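Local coordinates for tail spike protein (Acinetobacter phage vB_AbaP_AS12, PDB 6EU4) that probably serves as the trimeric adhesin with which the phage recognises, and perhaps degrades, the surface polysaccharide of its Acinetobacter host, at residues V119-N122 / G123-T127; S105-P108 / I109-L113; I180-V183 / G184-Y187; E140-E144 / L145-F149; N369-M372 / F373-V376. One frame throughout, in Å; residues are numbered along the deposited sequence. Where two conformers were deposited one is given.

Contact 1 of 5, residues V119-N122 / G123-T127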
loop_
_atom_site.group_PDB
_atom_site.type_symbol
_atom_site.label_atom_id
_atom_site.label_comp_id
_atom_site.label_asym_id
_atom_site.label_seq_id
_atom_site.Cartn_x
_atom_site.Cartn_y
_atom_site.Cartn_z
ATOM N N VAL A 119 1.545 31.868 13.574
ATOM C CA VAL A 119 0.735 32.008 14.783
ATOM C C VAL A 119 1.052 30.847 15.708
ATOM O O VAL A 119 0.859 29.685 15.334
ATOM C CB VAL A 119 -0.762 32.031 14.465
ATOM C CG1 VAL A 119 -1.566 32.077 15.756
ATOM C CG2 VAL A 119 -1.097 33.233 13.616
ATOM N N ARG A 120 1.493 31.168 16.923
ATOM C CA ARG A 120 1.716 30.183 17.968
ATOM C C ARG A 120 0.556 30.187 18.958
ATOM O O ARG A 120 0.147 31.246 19.451
ATOM C CB ARG A 120 3.029 30.465 18.695
ATOM C CG ARG A 120 4.261 30.110 17.858
ATOM C CD ARG A 120 4.575 28.600 17.888
ATOM N NE ARG A 120 5.197 28.269 19.171
ATOM C CZ ARG A 120 4.597 27.634 20.172
ATOM N NH1 ARG A 120 3.342 27.184 20.056
ATOM N NH2 ARG A 120 5.266 27.443 21.308
ATOM N N LEU A 121 0.037 29.004 19.253
ATOM C CA LEU A 121 -1.015 28.829 20.247
ATOM C C LEU A 121 -0.404 28.270 21.527
ATOM O O LEU A 121 0.257 27.230 21.502
ATOM C CB LEU A 121 -2.103 27.896 19.714
ATOM C CG LEU A 121 -2.746 28.345 18.392
ATOM C CD1 LEU A 121 -3.842 27.367 17.949
ATOM C CD2 LEU A 121 -3.294 29.775 18.458
ATOM N N ASN A 122 -0.640 28.955 22.647
ATOM C CA ASN A 122 0.082 28.679 23.884
ATOM C C ASN A 122 -0.818 28.262 25.037
ATOM O O ASN A 122 -0.364 28.209 26.186
ATOM C CB ASN A 122 0.882 29.913 24.261
ATOM C CG ASN A 122 1.749 30.376 23.130
ATOM O OD1 ASN A 122 2.382 29.556 22.456
ATOM N ND2 ASN A 122 1.765 31.680 22.888
ATOM N N GLY A 123 -2.073 27.964 24.754
ATOM C CA GLY A 123 -3.011 27.531 25.767
ATOM C C GLY A 123 -4.375 27.468 25.119
ATOM O O GLY A 123 -4.474 27.422 23.894
ATOM N N LEU A 124 -5.415 27.470 25.945
ATOM C CA LEU A 124 -6.783 27.435 25.448
ATOM C C LEU A 124 -7.330 28.851 25.367
ATOM O O LEU A 124 -7.225 29.636 26.325
ATOM C CB LEU A 124 -7.679 26.590 26.336
ATOM C CG LEU A 124 -7.254 25.127 26.421
ATOM C CD1 LEU A 124 -8.059 24.416 27.519
ATOM C CD2 LEU A 124 -7.379 24.439 25.056
ATOM N N TYR A 125 -7.907 29.166 24.225
ATOM C CA TYR A 125 -8.549 30.448 23.990
ATOM C C TYR A 125 -10.030 30.189 23.757
ATOM O O TYR A 125 -10.389 29.269 23.018
ATOM C CB TYR A 125 -7.950 31.139 22.782
ATOM C CG TYR A 125 -6.447 31.235 22.788
ATOM C CD1 TYR A 125 -5.793 32.307 23.382
ATOM C CD2 TYR A 125 -5.679 30.247 22.194
ATOM C CE1 TYR A 125 -4.398 32.397 23.370
ATOM C CE2 TYR A 125 -4.290 30.325 22.169
ATOM C CZ TYR A 125 -3.659 31.386 22.749
ATOM O OH TYR A 125 -2.284 31.434 22.723
ATOM N N HIS A 126 -10.886 30.991 24.390
ATOM C CA HIS A 126 -12.332 30.838 24.261
ATOM C C HIS A 126 -12.882 31.852 23.266
ATOM O O HIS A 126 -12.431 32.996 23.216
ATOM C CB HIS A 126 -13.014 30.999 25.622
ATOM C CG HIS A 126 -12.712 29.868 26.545
ATOM N ND1 HIS A 126 -11.471 29.698 27.124
ATOM C CD2 HIS A 126 -13.471 28.826 26.953
ATOM C CE1 HIS A 126 -11.489 28.603 27.864
ATOM N NE2 HIS A 126 -12.691 28.057 27.779
ATOM N N THR A 127 -13.840 31.412 22.453
ATOM C CA THR A 127 -14.354 32.220 21.357
ATOM C C THR A 127 -15.870 32.156 21.317
ATOM O O THR A 127 -16.461 31.100 21.540
ATOM C CB THR A 127 -13.817 31.730 20.023
ATOM O OG1 THR A 127 -14.141 30.335 19.883
ATOM C CG2 THR A 127 -12.317 31.943 19.955
#
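Arg120 meets Tyr125 through its backbone: Arg120 O lies 4.1 Å from Tyr125 OH, while the side chain heads elsewhere and its NH1 is hydrogen-bonded to Glu140 O. At Leu121 the contact passes to the side chain. Its CD2 branch stands 3.9 Å from Tyr125 CE2, a slanting approach to the ring, and its CA is 3.8 Å from Tyr125 OH. Asn122 then supplies the polar link, since Asn122 N donates to Tyr125 OH at 3.0 Å with an N-H...O angle of 164°. The donor sits at the ring edge, near the ring plane, so the bond is made to the phenol end without rising over the aromatic face. Tyr125 can point back across the corner because its CG is beside the backbone N (chi1 -51°). Its oxygen is held twice, by Asn122 N and by a second hydrogen bond with Glu92 OE1, which should limit how far the buried ring can shift. The Asn122 amide is turned 58° from the ring; its ND2 is hydrogen-bonded to Ser90 OG and Glu92 OE2. The tyrosine thus spans the corner between strands 118-121 and 124-127, two faces of a parallel beta-helix. Ile109 of helix 106-113 packs on Tyr125, Phe149 of strand 148-151 touches both Leu121 and Tyr125, and Gly123 is backbone-bonded to Gly148 in the following coil.

Contact 2 of 5, residues S105-P108 / I109-L113; sequences SAIP and IQKVL
Ile109 carries CG1 beside its own backbone N (chi1 -71°), which turns that branch back along the helix toward Ser105: CG1 comes within 3.2 Å of Ser105 O, and Ile109 CD1 reaches Ser105 CB at 3.9 Å. Lys111 starts out in the same sense (chi1 -74°) and is extended beyond CG, so its methylenes run alongside Ile107, pointing the same way, with Lys111 CE 3.8 Å from Ile107 CG2. Beneath these side chains lies the alpha-helical bond pattern. Ile109 N donates to Ser105 O at 2.9 Å and almost straight (169°), and Gln110 N, Lys111 N and Val112 N bind Ala106 O, Ile107 O and Pro108 O in turn, the last at 3.2 Å. Ser105 is the N-cap residue of helix 106-113, although its OG bonds to Lys97 N instead of capping. Around the helix, Ile109 packs on Tyr125 and Val131, Gln110 OE1 takes a bond from Tyr132 N, and Lys111 NZ binds Asp72 O. Chemically, Pro108 fits where it stands: the first turn of a helix has no acceptor one turn back, so a residue lacking N-H forfeits no helical bond there, while its carbonyl is still used by Val112.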
loop_
_atom_site.group_PDB
_atom_site.type_symbol
_atom_site.label_atom_id
_atom_site.label_comp_id
_atom_site.label_asym_id
_atom_site.label_seq_id
_atom_site.Cartn_x
_atom_site.Cartn_y
_atom_site.Cartn_z
ATOM N N SER A 105 -11.790 35.716 23.354
ATOM C CA SER A 105 -10.580 35.994 22.594
ATOM C C SER A 105 -10.809 36.001 21.077
ATOM O O SER A 105 -9.833 36.070 20.319
ATOM C CB SER A 105 -9.498 34.959 22.934
ATOM O OG SER A 105 -8.956 35.202 24.221
ATOM N N ALA A 106 -12.065 35.967 20.625
ATOM C CA ALA A 106 -12.375 35.854 19.194
ATOM C C ALA A 106 -11.696 36.930 18.350
ATOM O O ALA A 106 -11.126 36.640 17.295
ATOM C CB ALA A 106 -13.889 35.948 18.994
ATOM N N ILE A 107 -11.782 38.180 18.775
ATOM C CA ILE A 107 -11.296 39.287 17.953
ATOM C C ILE A 107 -9.772 39.228 17.898
ATOM O O ILE A 107 -9.208 39.286 16.797
ATOM C CB ILE A 107 -11.837 40.626 18.473
ATOM C CG1 ILE A 107 -13.342 40.696 18.163
ATOM C CG2 ILE A 107 -11.095 41.812 17.847
ATOM C CD1 ILE A 107 -14.088 41.850 18.858
ATOM N N PRO A 108 -9.064 39.104 19.030
ATOM C CA PRO A 108 -7.599 38.957 18.949
ATOM C C PRO A 108 -7.156 37.773 18.114
ATOM O O PRO A 108 -6.180 37.895 17.358
ATOM C CB PRO A 108 -7.174 38.781 20.415
ATOM C CG PRO A 108 -8.254 39.314 21.209
ATOM C CD PRO A 108 -9.522 39.243 20.424
ATOM N N ILE A 109 -7.806 36.612 18.264
ATOM C CA ILE A 109 -7.427 35.449 17.459
ATOM C C ILE A 109 -7.557 35.790 15.989
ATOM O O ILE A 109 -6.667 35.510 15.178
ATOM C CB ILE A 109 -8.296 34.227 17.807
ATOM C CG1 ILE A 109 -7.964 33.665 19.195
ATOM C CG2 ILE A 109 -8.134 33.102 16.745
ATOM C CD1 ILE A 109 -9.080 32.826 19.746
ATOM N N GLN A 110 -8.687 36.389 15.625
ATOM C CA GLN A 110 -8.925 36.668 14.219
ATOM C C GLN A 110 -7.857 37.596 13.658
ATOM O O GLN A 110 -7.372 37.389 12.537
ATOM C CB GLN A 110 -10.323 37.266 14.038
ATOM C CG GLN A 110 -10.757 37.327 12.591
ATOM C CD GLN A 110 -10.752 35.953 11.951
ATOM O OE1 GLN A 110 -11.610 35.112 12.247
ATOM N NE2 GLN A 110 -9.747 35.692 11.122
ATOM N N LYS A 111 -7.465 38.614 14.433
ATOM C CA LYS A 111 -6.429 39.538 13.974
ATOM C C LYS A 111 -5.120 38.817 13.671
ATOM O O LYS A 111 -4.469 39.116 12.662
ATOM C CB LYS A 111 -6.201 40.630 15.016
ATOM C CG LYS A 111 -7.317 41.665 15.061
ATOM C CD LYS A 111 -7.120 42.633 16.185
ATOM C CE LYS A 111 -8.252 43.646 16.209
ATOM N NZ LYS A 111 -8.138 44.573 17.355
ATOM N N VAL A 112 -4.704 37.878 14.525
ATOM C CA VAL A 112 -3.402 37.265 14.258
ATOM C C VAL A 112 -3.513 36.255 13.119
ATOM O O VAL A 112 -2.555 36.074 12.363
ATOM C CB VAL A 112 -2.766 36.624 15.511
ATOM C CG1 VAL A 112 -2.551 37.674 16.607
ATOM C CG2 VAL A 112 -3.562 35.454 16.024
ATOM N N LEU A 113 -4.675 35.620 12.942
ATOM C CA LEU A 113 -4.815 34.642 11.864
ATOM C C LEU A 113 -4.702 35.268 10.479
ATOM O O LEU A 113 -4.340 34.568 9.524
ATOM C CB LEU A 113 -6.151 33.905 11.976
ATOM C CG LEU A 113 -6.273 32.976 13.179
ATOM C CD1 LEU A 113 -7.591 32.228 13.138
ATOM C CD2 LEU A 113 -5.108 31.996 13.259
#

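Contact 3 of 5, residues I180-V183 / G184-Y187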
loop_
_atom_site.group_PDB
_atom_site.type_symbol
_atom_site.label_atom_id
_atom_site.label_comp_id
_atom_site.label_asym_id
_atom_site.label_seq_id
_atom_site.Cartn_x
_atom_site.Cartn_y
_atom_site.Cartn_z
ATOM N N ILE A 180 -11.453 30.002 4.419
ATOM C CA ILE A 180 -12.076 30.872 3.419
ATOM C C ILE A 180 -11.032 31.305 2.388
ATOM O O ILE A 180 -9.982 31.842 2.769
ATOM C CB ILE A 180 -12.713 32.111 4.082
ATOM C CG1 ILE A 180 -13.694 31.699 5.174
ATOM C CG2 ILE A 180 -13.360 33.016 3.025
ATOM C CD1 ILE A 180 -14.439 32.876 5.885
ATOM N N PRO A 181 -11.279 31.170 1.080
ATOM C CA PRO A 181 -10.279 31.639 0.110
ATOM C C PRO A 181 -10.090 33.147 0.184
ATOM O O PRO A 181 -11.022 33.911 0.464
ATOM C CB PRO A 181 -10.865 31.226 -1.253
ATOM C CG PRO A 181 -11.872 30.160 -0.918
ATOM C CD PRO A 181 -12.432 30.552 0.414
ATOM N N ARG A 182 -8.862 33.575 -0.097
ATOM C CA ARG A 182 -8.625 34.993 -0.358
ATOM C C ARG A 182 -9.530 35.480 -1.482
ATOM O O ARG A 182 -9.935 34.716 -2.359
ATOM C CB ARG A 182 -7.169 35.227 -0.746
ATOM C CG ARG A 182 -6.135 34.930 0.319
ATOM C CD ARG A 182 -4.720 35.040 -0.320
ATOM N NE ARG A 182 -3.654 35.021 0.669
ATOM C CZ ARG A 182 -2.357 35.029 0.370
ATOM N NH1 ARG A 182 -1.954 35.026 -0.894
ATOM N NH2 ARG A 182 -1.460 35.031 1.345
ATOM N N VAL A 183 -9.856 36.775 -1.453
ATOM C CA VAL A 183 -10.658 37.358 -2.526
ATOM C C VAL A 183 -9.902 37.226 -3.833
ATOM O O VAL A 183 -8.703 37.511 -3.909
ATOM C CB VAL A 183 -11.009 38.821 -2.204
ATOM C CG1 VAL A 183 -11.898 38.885 -0.982
ATOM C CG2 VAL A 183 -9.748 39.651 -1.986
ATOM N N GLY A 184 -10.592 36.741 -4.867
ATOM C CA GLY A 184 -9.976 36.452 -6.145
ATOM C C GLY A 184 -9.516 35.019 -6.327
ATOM O O GLY A 184 -9.274 34.600 -7.469
ATOM N N ASP A 185 -9.369 34.264 -5.242
ATOM C CA ASP A 185 -8.939 32.873 -5.297
ATOM C C ASP A 185 -10.147 31.943 -5.167
ATOM O O ASP A 185 -11.224 32.351 -4.721
ATOM C CB ASP A 185 -7.947 32.558 -4.177
ATOM C CG ASP A 185 -6.593 33.214 -4.383
ATOM O OD1 ASP A 185 -6.319 33.719 -5.495
ATOM O OD2 ASP A 185 -5.806 33.230 -3.413
ATOM N N TRP A 186 -9.946 30.670 -5.536
ATOM C CA TRP A 186 -10.989 29.672 -5.356
ATOM C C TRP A 186 -10.804 28.801 -4.121
ATOM O O TRP A 186 -11.791 28.226 -3.653
ATOM C CB TRP A 186 -11.093 28.751 -6.578
ATOM C CG TRP A 186 -11.373 29.442 -7.864
ATOM C CD1 TRP A 186 -11.781 30.725 -8.039
ATOM C CD2 TRP A 186 -11.248 28.879 -9.169
ATOM N NE1 TRP A 186 -11.909 31.003 -9.372
ATOM C CE2 TRP A 186 -11.593 29.881 -10.089
ATOM C CE3 TRP A 186 -10.874 27.618 -9.646
ATOM C CZ2 TRP A 186 -11.584 29.667 -11.467
ATOM C CZ3 TRP A 186 -10.858 27.408 -11.014
ATOM C CH2 TRP A 186 -11.214 28.424 -11.905
ATOM N N TYR A 187 -9.584 28.682 -3.580
ATOM C CA TYR A 187 -9.302 27.753 -2.495
ATOM C C TYR A 187 -8.542 28.461 -1.380
ATOM O O TYR A 187 -7.710 29.341 -1.632
ATOM C CB TYR A 187 -8.478 26.538 -2.992
ATOM C CG TYR A 187 -9.223 25.753 -4.038
ATOM C CD1 TYR A 187 -10.110 24.752 -3.670
ATOM C CD2 TYR A 187 -9.050 26.019 -5.390
ATOM C CE1 TYR A 187 -10.829 24.049 -4.619
ATOM C CE2 TYR A 187 -9.767 25.322 -6.345
ATOM C CZ TYR A 187 -10.656 24.343 -5.954
ATOM O OH TYR A 187 -11.362 23.643 -6.909
HETATM O O HOH W 1 -6.737 31.883 -1.299
HETATM O O HOH W 2 -3.581 34.726 -3.457
HETATM O O HOH W 3 -6.085 36.599 -5.554
#
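Arg182 to Asp185 form a type II beta turn, closed by Asp185 N donating to Arg182 O at 3.0 Å. The donor stands above the carbonyl plane, 41° out of it, and the hydrogen bond is moderately bent at 157°. Gly184 has a positive phi of 94°, a backbone shape suited to the glycine found there. Beyond the turn the chain doubles back, and Pro181 faces the returning arm of the loop: its CG is 3.4 Å from Trp186 O, and its CB 3.6 Å from Tyr187 C. Trp186 O is buried by this packing and has no hydrogen-bonding partner in the model. The hairpin-like loop leaves the beta-helix between strands 175-179 and 188-189, and its outer end, at Val183 and Gly184, is exposed. Arg162 of strand 161-164 binds both Pro181 O and Arg182 O. Across the loop, the side chains of Arg182 and Asp185 lie side by side without direct charge contact; Asp185 OD2 is instead 3.6 Å from Arg182 CB. Water carries the polar link. One molecule accepts from Arg182 N and donates to both Asp185 OD2 and Tyr187 O, each at 2.7 Å, linking the two arms of the loop. A second bridges Arg182 NH1 and Asp185 OD2, while a third joins Val183 O to Asp185 OD1. Arg182 NH2 makes its salt bridge with Asp146 OD2 of the third subunit.

Contact 4 of 5, residues E140-E144 / L145-F149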
loop_
_atom_site.group_PDB
_atom_site.type_symbol
_atom_site.label_atom_id
_atom_site.label_comp_id
_atom_site.label_asym_id
_atom_site.label_seq_id
_atom_site.Cartn_x
_atom_site.Cartn_y
_atom_site.Cartn_z
ATOM N N GLU A 140 0.661 26.886 14.866
ATOM C CA GLU A 140 1.369 25.825 15.575
ATOM C C GLU A 140 1.094 25.931 17.072
ATOM O O GLU A 140 1.449 26.936 17.699
ATOM C CB GLU A 140 2.881 25.902 15.309
ATOM C CG GLU A 140 3.714 24.841 16.058
ATOM C CD GLU A 140 5.221 25.054 15.919
ATOM O OE1 GLU A 140 5.644 25.767 14.989
ATOM O OE2 GLU A 140 5.983 24.491 16.735
ATOM N N GLY A 141 0.472 24.896 17.644
ATOM C CA GLY A 141 0.451 24.703 19.075
ATOM C C GLY A 141 1.474 23.644 19.473
ATOM O O GLY A 141 2.162 23.066 18.637
ATOM N N THR A 142 1.570 23.385 20.786
ATOM C CA THR A 142 2.486 22.343 21.257
ATOM C C THR A 142 1.802 21.010 21.518
ATOM O O THR A 142 2.482 20.037 21.882
ATOM C CB THR A 142 3.218 22.780 22.530
ATOM O OG1 THR A 142 2.269 23.075 23.564
ATOM C CG2 THR A 142 4.121 23.975 22.269
ATOM N N GLY A 143 0.497 20.923 21.320
ATOM C CA GLY A 143 -0.203 19.676 21.504
ATOM C C GLY A 143 -1.678 19.905 21.756
ATOM O O GLY A 143 -2.113 20.990 22.174
ATOM N N GLU A 144 -2.447 18.838 21.517
ATOM C CA GLU A 144 -3.900 18.882 21.447
ATOM C C GLU A 144 -4.583 18.859 22.811
ATOM O O GLU A 144 -5.787 19.103 22.881
ATOM C CB GLU A 144 -4.403 17.709 20.604
ATOM C CG GLU A 144 -3.775 17.614 19.201
ATOM C CD GLU A 144 -2.597 16.616 19.115
ATOM O OE1 GLU A 144 -1.619 16.764 19.893
ATOM O OE2 GLU A 144 -2.672 15.689 18.259
ATOM N N LEU A 145 -3.866 18.584 23.896
ATOM C CA LEU A 145 -4.502 18.630 25.213
ATOM C C LEU A 145 -4.636 20.049 25.726
ATOM O O LEU A 145 -5.610 20.368 26.419
ATOM C CB LEU A 145 -3.699 17.828 26.234
ATOM C CG LEU A 145 -3.593 16.329 26.002
ATOM C CD1 LEU A 145 -2.734 15.722 27.114
ATOM C CD2 LEU A 145 -4.974 15.676 25.948
ATOM N N ASP A 146 -3.662 20.904 25.427
ATOM C CA ASP A 146 -3.516 22.171 26.120
ATOM C C ASP A 146 -3.602 23.394 25.229
ATOM O O ASP A 146 -3.665 24.512 25.761
ATOM C CB ASP A 146 -2.181 22.205 26.866
ATOM C CG ASP A 146 -2.103 21.136 27.950
ATOM O OD1 ASP A 146 -3.154 20.788 28.545
ATOM O OD2 ASP A 146 -0.997 20.650 28.202
ATOM N N CYS A 147 -3.624 23.220 23.909
ATOM C CA CYS A 147 -3.592 24.323 22.953
ATOM C C CYS A 147 -4.820 24.257 22.058
ATOM O O CYS A 147 -5.134 23.196 21.519
ATOM C CB CYS A 147 -2.337 24.266 22.072
ATOM S SG CYS A 147 -0.807 24.305 23.016
ATOM N N GLY A 148 -5.491 25.385 21.864
ATOM C CA GLY A 148 -6.575 25.380 20.908
ATOM C C GLY A 148 -7.675 26.341 21.288
ATOM O O GLY A 148 -7.485 27.240 22.104
ATOM N N PHE A 149 -8.819 26.125 20.640
ATOM C CA PHE A 149 -9.945 27.050 20.678
ATOM C C PHE A 149 -11.157 26.327 21.237
ATOM O O PHE A 149 -11.484 25.227 20.779
ATOM C CB PHE A 149 -10.288 27.586 19.284
ATOM C CG PHE A 149 -9.156 28.298 18.600
ATOM C CD1 PHE A 149 -8.308 29.137 19.305
ATOM C CD2 PHE A 149 -8.938 28.127 17.246
ATOM C CE1 PHE A 149 -7.248 29.795 18.667
ATOM C CE2 PHE A 149 -7.867 28.773 16.604
ATOM C CZ PHE A 149 -7.024 29.609 17.331
#
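The two arms of the turn face each other at Gly141 and Cys147, their CA atoms 5.6 Å apart, as the chain leaves strand 138-141, swings round through Gly143 and Glu144, and enters strand 148-151. Cys147 directs its side chain into the loop, and CB settles 4.1 Å from Gly141 CA, a place kept clear by the missing side chain of glycine. With SG beside its backbone N (chi1 -58°), the sulfur is carried toward Thr142. Thr142 N donates to Cys147 SG at 3.4 Å with an N-H...S angle of 157°, a sulfur-accepted bond that uses the thiol to bind a main-chain amide in the corner. Thr142 OG1 is also 3.4 Å from this sulfur, so the threonine approaches it with hydroxyl and amide together. A weak backbone bond, Cys147 N to Gly143 O, 3.2 Å long and bent to 132°, also spans the loop, and Cys147 CB lies 3.3 Å from the same carbonyl oxygen. Gly143 has a positive phi, which again accords with glycine at this point. Glu144 directs its carboxylate to the neighbouring chain: its side chain bends at chi2, and OE1 is hydrogen-bonded to His192 NE2 and Asn190 ND2 of the second subunit. Thr142 O likewise accepts from Thr138 OG1 of that subunit, placing the corner at the trimer interface. Within the chain, Gly141 and Cys147 make backbone bonds to Ser194 and Thr197 in the next coil of the beta-helix, Glu144 touches strand 219-229, and Phe149 packs on Ile176 and Met177 of strand 175-179.

Contact 5 of 5, residues N369-M372 / F373-V376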
loop_
_atom_site.group_PDB
_atom_site.type_symbol
_atom_site.label_atom_id
_atom_site.label_comp_id
_atom_site.label_asym_id
_atom_site.label_seq_id
_atom_site.Cartn_x
_atom_site.Cartn_y
_atom_site.Cartn_z
ATOM N N ASN A 369 -29.498 -2.051 2.614
ATOM C CA ASN A 369 -29.693 -3.455 2.955
ATOM C C ASN A 369 -28.698 -3.912 4.014
ATOM O O ASN A 369 -27.756 -3.205 4.369
ATOM C CB ASN A 369 -29.623 -4.335 1.709
ATOM C CG ASN A 369 -28.379 -4.071 0.877
ATOM O OD1 ASN A 369 -27.269 -4.376 1.292
ATOM N ND2 ASN A 369 -28.572 -3.502 -0.310
ATOM N N ASN A 370 -28.958 -5.103 4.562
ATOM C CA ASN A 370 -28.212 -5.556 5.740
ATOM C C ASN A 370 -27.006 -6.388 5.314
ATOM O O ASN A 370 -26.951 -7.601 5.486
ATOM C CB ASN A 370 -29.112 -6.308 6.713
ATOM C CG ASN A 370 -29.590 -7.694 6.213
ATOM O OD1 ASN A 370 -30.004 -7.882 5.055
ATOM N ND2 ASN A 370 -29.576 -8.661 7.131
ATOM N N SER A 371 -26.001 -5.675 4.798
ATOM C CA SER A 371 -24.756 -6.273 4.360
ATOM C C SER A 371 -23.566 -5.512 4.926
ATOM O O SER A 371 -23.592 -4.284 5.041
ATOM C CB SER A 371 -24.669 -6.311 2.825
ATOM O OG SER A 371 -24.773 -5.021 2.235
HETATM N N MSE A 372 -22.500 -6.232 5.247
HETATM C CA MSE A 372 -21.312 -5.537 5.724
HETATM C C MSE A 372 -20.657 -4.733 4.604
HETATM O O MSE A 372 -20.264 -3.579 4.822
HETATM C CB MSE A 372 -20.309 -6.504 6.343
HETATM C CG MSE A 372 -20.750 -7.037 7.700
HETATM SE SE MSE A 372 -20.865 -5.632 9.093
HETATM C CE MSE A 372 -22.751 -5.132 8.901
ATOM N N PHE A 373 -20.574 -5.326 3.407
ATOM C CA PHE A 373 -20.072 -4.648 2.213
ATOM C C PHE A 373 -21.236 -4.523 1.257
ATOM O O PHE A 373 -21.685 -5.524 0.691
ATOM C CB PHE A 373 -18.900 -5.415 1.594
ATOM C CG PHE A 373 -17.726 -5.499 2.506
ATOM C CD1 PHE A 373 -16.792 -4.464 2.557
ATOM C CD2 PHE A 373 -17.569 -6.576 3.365
ATOM C CE1 PHE A 373 -15.730 -4.514 3.438
ATOM C CE2 PHE A 373 -16.488 -6.625 4.246
ATOM C CZ PHE A 373 -15.577 -5.590 4.280
ATOM N N CYS A 374 -21.766 -3.310 1.129
ATOM C CA CYS A 374 -22.851 -3.012 0.201
ATOM C C CYS A 374 -22.187 -2.376 -1.022
ATOM O O CYS A 374 -21.769 -1.218 -0.979
ATOM C CB CYS A 374 -23.874 -2.097 0.857
ATOM S SG CYS A 374 -25.292 -1.731 -0.185
ATOM N N VAL A 375 -22.074 -3.143 -2.103
ATOM C CA VAL A 375 -21.170 -2.849 -3.217
ATOM C C VAL A 375 -22.038 -2.653 -4.450
ATOM O O VAL A 375 -22.450 -3.634 -5.087
ATOM C CB VAL A 375 -20.148 -3.974 -3.419
ATOM C CG1 VAL A 375 -19.120 -3.601 -4.474
ATOM C CG2 VAL A 375 -19.436 -4.300 -2.116
ATOM N N VAL A 376 -22.319 -1.391 -4.809
ATOM C CA VAL A 376 -23.350 -1.081 -5.784
ATOM C C VAL A 376 -22.851 -0.101 -6.852
ATOM O O VAL A 376 -21.879 0.631 -6.662
ATOM C CB VAL A 376 -24.619 -0.527 -5.088
ATOM C CG1 VAL A 376 -25.059 -1.460 -3.972
ATOM C CG2 VAL A 376 -24.388 0.920 -4.550
#
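Phe373 has Met372 O over one face of its ring, 3.9 Å from Phe373 CG, and the CB of Met372 approaches Phe373 CD2 at 4.0 Å. Phe337 in the preceding coil meets the same ring with the two planes about 55° apart, so the pair is inclined and not stacked flat. The second flat group is the Asn369 amide. Ser371 OG donates to Asn369 OD1 at 2.7 Å, with the hydroxyl almost exactly in line with the C=O bond (179°). Cys374 SG approaches obliquely, beyond the oxygen and nitrogen of the amide and raised from its plane, 3.6 Å from Asn369 OD1 and 3.7 Å from Asn369 ND2. Ser371 OG also touches Cys374 CB at 3.4 Å. The chain turns a corner at Met372 and Phe373, where one face of the parallel beta-helix gives way to the next, with strands 336-341 and 405-409 lying on neighbouring coils. Backbone bonds join Met372 to Leu338 and Ala405, and Phe373 to Leu406 and Tyr408. Just ahead of the corner, Asn370 is the centre of an inverse gamma turn, whose bond from Ser371 N to Asn369 O is weak. Cys374 holds SG anti to its backbone N (chi1 -177°), which brings the sulfur round to the asparagine. Met372, present as selenomethionine, folds at chi2 and chi3 and packs on Phe390, as does Phe373. Asn369 ND2 spends a hydrogen bond on Ser365 O, fixing the amide from its nitrogen side.

From the N terminus the order is contact 2, contact 1, contact 4, contact 3, contact 5. Each is local and ends before the next begins, so none nest or cross. Contact 2 is the short helix 106-113 with its N-cap residue, which abuts contact 1 where Tyr125 CB meets Ile109 CD1 at 3.7 Å. Contacts 1 and 4 close equivalent corners of adjoining coils, their centres 7 Å apart and joined by Tyr125 N to Gly148 O at 2.9 Å; both touch the second subunit. Contact 3 closes a projecting loop about 12 Å from contact 1 at the nearest atoms. Contact 5 bends a far later coil, its centre 44 Å from that of contact 1.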